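Long-range contact in L-lactate dehydrogenase (Trichomonas vaginalis, PDB 4UUL), which probably catalyses the NAD-dependent interconversion of lactate and pyruvate: residues 85-89 with 103-108. The protein carries 1 engineered substitution. Residue numbers count along the deposited sequence, not the author numbering.
Sequences LVASM and SNSVIF
Two hydrogen bonds join the carboxamide of N104 to the backbone of M89: M89 N donates to N104 OD1 at 2.8 Å, and N104 ND2 donates to M89 O at 3.0 Å. Both are nearly straight, and together they let one carboxamide pair with both the NH and the CO of M89, an extended residue (phi/psi -83/126). N104 sits on helix 97-118, whose turn continues through F108 N to N104 O (3.0 Å); the CA atoms of M89 and N104 are 5.8 Å apart. L85 ends strand 82-85 of the parallel sheet in the Rossmann-type NAD-binding domain, and residues 86-89 begin the loop leading to that helix. S88 contacts NADH in another structure of this enzyme, and N104 is a predicted NAD(+)-binding residue; the pairing thus lies at the cofactor site, which is empty in this chain. S88 CB lies 3.4 Å from N104 OD1. One turn on, F108 (chi1 -76°, chi2 86°) turns its ring toward residues 85-88: F108 CZ is 3.5 Å from A87 O, and the ring edge meets L85 CD1, 4.1 Å from F108 CE2. On the partly exposed flank M89, m at all three chi angles, packs CG against I107 CG1 at 3.4 Å, while M89 CB lies 3.8 Å from S103 OG.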
ATOM      1  N   LEU B  85      10.299 -13.276  -3.377  1.00 11.72           N
ATOM      2  CA  LEU B  85      10.427 -13.857  -4.733  1.00 11.86           C
ATOM      3  C   LEU B  85       9.029 -13.891  -5.335  1.00 11.51           C
ATOM      4  O   LEU B  85       8.301 -14.904  -5.274  1.00 12.53           O
ATOM      5  CB  LEU B  85      11.081 -15.225  -4.688  1.00 12.59           C
ATOM      6  CG  LEU B  85      12.492 -15.257  -4.175  1.00 14.28           C
ATOM      7  CD1 LEU B  85      13.062 -16.631  -4.333  1.00 15.05           C
ATOM      8  CD2 LEU B  85      13.445 -14.217  -4.734  1.00 16.03           C
ATOM      9  N   VAL B  86       8.652 -12.765  -5.927  1.00 12.11           N
ATOM     10  CA  VAL B  86       7.325 -12.570  -6.503  1.00 12.19           C
ATOM     11  C   VAL B  86       7.270 -13.055  -7.939  1.00 13.56           C
ATOM     12  O   VAL B  86       6.290 -13.662  -8.371  1.00 14.79           O
ATOM     13  CB  VAL B  86       6.968 -11.061  -6.484  1.00 13.13           C
ATOM     14  CG1 VAL B  86       5.680 -10.763  -7.210  1.00 14.74           C
ATOM     15  CG2 VAL B  86       6.902 -10.617  -5.016  1.00 14.42           C
ATOM     16  N   ALA B  87       8.337 -12.803  -8.696  1.00 13.90           N
ATOM     17  CA  ALA B  87       8.377 -13.141 -10.117  1.00 15.01           C
ATOM     18  C   ALA B  87       8.297 -14.649 -10.298  1.00 14.60           C
ATOM     19  O   ALA B  87       8.955 -15.402  -9.598  1.00 14.85           O
ATOM     20  CB  ALA B  87       9.682 -12.603 -10.785  1.00 17.15           C
ATOM     21  N   SER B  88       7.609 -15.065 -11.355  1.00 14.66           N
ATOM     22  CA  SER B  88       7.564 -16.458 -11.783  1.00 14.74           C
ATOM     23  C   SER B  88       7.101 -16.468 -13.246  1.00 17.37           C
ATOM     24  O   SER B  88       6.682 -15.461 -13.771  1.00 20.76           O
ATOM     25  CB  SER B  88       6.622 -17.245 -10.919  1.00 18.14           C
ATOM     26  OG  SER B  88       5.312 -16.823 -11.076  1.00 22.59           O
ATOM     27  N   MET B  89       7.202 -17.608 -13.906  0.59 15.81           N
ATOM     28  CA  MET B  89       6.709 -17.779 -15.257  0.59 17.92           C
ATOM     29  C   MET B  89       5.231 -18.069 -15.173  0.59 18.94           C
ATOM     30  O   MET B  89       4.814 -18.992 -14.460  0.59 19.71           O
ATOM     31  CB  MET B  89       7.463 -18.929 -15.939  0.59 20.47           C
ATOM     32  CG  MET B  89       8.975 -18.819 -15.762  0.59 29.38           C
ATOM     33  SD  MET B  89       9.675 -17.355 -16.580  0.59 41.11           S
ATOM     34  CE  MET B  89       9.383 -17.809 -18.292  0.59 38.69           C
ATOM     35  N   SER B 103       8.468 -25.111 -16.333  1.00 19.32           N
ATOM     36  CA  SER B 103       9.051 -23.875 -16.811  1.00 21.92           C
ATOM     37  C   SER B 103       9.665 -23.117 -15.622  1.00 20.09           C
ATOM     38  O   SER B 103      10.715 -22.464 -15.713  1.00 23.58           O
ATOM     39  CB  SER B 103       7.990 -23.049 -17.547  1.00 27.42           C
ATOM     40  OG  SER B 103       7.004 -22.604 -16.610  1.00 30.29           O
ATOM     41  N   ASN B 104       8.991 -23.155 -14.491  1.00 17.45           N
ATOM     42  CA  ASN B 104       9.485 -22.436 -13.321  1.00 15.88           C
ATOM     43  C   ASN B 104      10.723 -23.074 -12.696  1.00 16.55           C
ATOM     44  O   ASN B 104      11.467 -22.421 -11.984  1.00 17.79           O
ATOM     45  CB  ASN B 104       8.369 -22.210 -12.313  1.00 15.91           C
ATOM     46  CG  ASN B 104       7.517 -21.047 -12.721  1.00 15.59           C
ATOM     47  OD1 ASN B 104       7.902 -19.908 -12.508  1.00 18.01           O
ATOM     48  ND2 ASN B 104       6.412 -21.306 -13.359  1.00 16.24           N
ATOM     49  N   SER B 105      10.911 -24.391 -12.898  1.00 17.97           N
ATOM     50  CA  SER B 105      12.018 -25.058 -12.272  1.00 18.49           C
ATOM     51  C   SER B 105      13.344 -24.407 -12.672  1.00 18.24           C
ATOM     52  O   SER B 105      14.217 -24.256 -11.840  1.00 17.84           O
ATOM     53  CB  SER B 105      11.995 -26.575 -12.559  1.00 19.62           C
ATOM     54  OG  SER B 105      12.302 -26.859 -13.926  1.00 20.43           O
ATOM     55  N   VAL B 106      13.483 -24.004 -13.936  1.00 18.10           N
ATOM     56  CA  VAL B 106      14.718 -23.413 -14.401  1.00 19.98           C
ATOM     57  C   VAL B 106      14.987 -22.057 -13.693  1.00 18.44           C
ATOM     58  O   VAL B 106      16.072 -21.765 -13.224  1.00 18.89           O
ATOM     59  CB  VAL B 106      14.682 -23.231 -15.920  1.00 23.43           C
ATOM     60  CG1 VAL B 106      15.914 -22.450 -16.386  1.00 26.01           C
ATOM     61  CG2 VAL B 106      14.570 -24.628 -16.653  1.00 25.86           C
ATOM     62  N   ILE B 107      13.941 -21.243 -13.648  0.59 18.03           N
ATOM     63  CA  ILE B 107      13.979 -19.931 -13.003  0.59 18.83           C
ATOM     64  C   ILE B 107      14.459 -20.059 -11.568  0.59 17.82           C
ATOM     65  O   ILE B 107      15.374 -19.370 -11.123  0.59 19.81           O
ATOM     66  CB  ILE B 107      12.560 -19.315 -13.023  0.59 21.61           C
ATOM     67  CG1 ILE B 107      12.111 -19.067 -14.471  0.59 28.04           C
ATOM     68  CG2 ILE B 107      12.499 -18.046 -12.203  0.59 19.90           C
ATOM     69  CD1 ILE B 107      13.135 -18.422 -15.350  0.59 34.05           C
ATOM     70  N   PHE B 108      13.828 -20.970 -10.846  1.00 15.24           N
ATOM     71  CA  PHE B 108      14.088 -21.115  -9.430  1.00 15.11           C
ATOM     72  C   PHE B 108      15.413 -21.836  -9.138  1.00 15.96           C
ATOM     73  O   PHE B 108      16.067 -21.531  -8.138  1.00 15.84           O
ATOM     74  CB  PHE B 108      12.871 -21.641  -8.682  1.00 14.96           C
ATOM     75  CG  PHE B 108      11.867 -20.550  -8.519  1.00 13.48           C
ATOM     76  CD1 PHE B 108      10.931 -20.275  -9.485  1.00 15.04           C
ATOM     77  CD2 PHE B 108      11.958 -19.706  -7.430  1.00 15.96           C
ATOM     78  CE1 PHE B 108      10.066 -19.179  -9.358  1.00 15.51           C
ATOM     79  CE2 PHE B 108      11.083 -18.625  -7.289  1.00 15.30           C
ATOM     80  CZ  PHE B 108      10.167 -18.355  -8.262  1.00 15.95           C
TER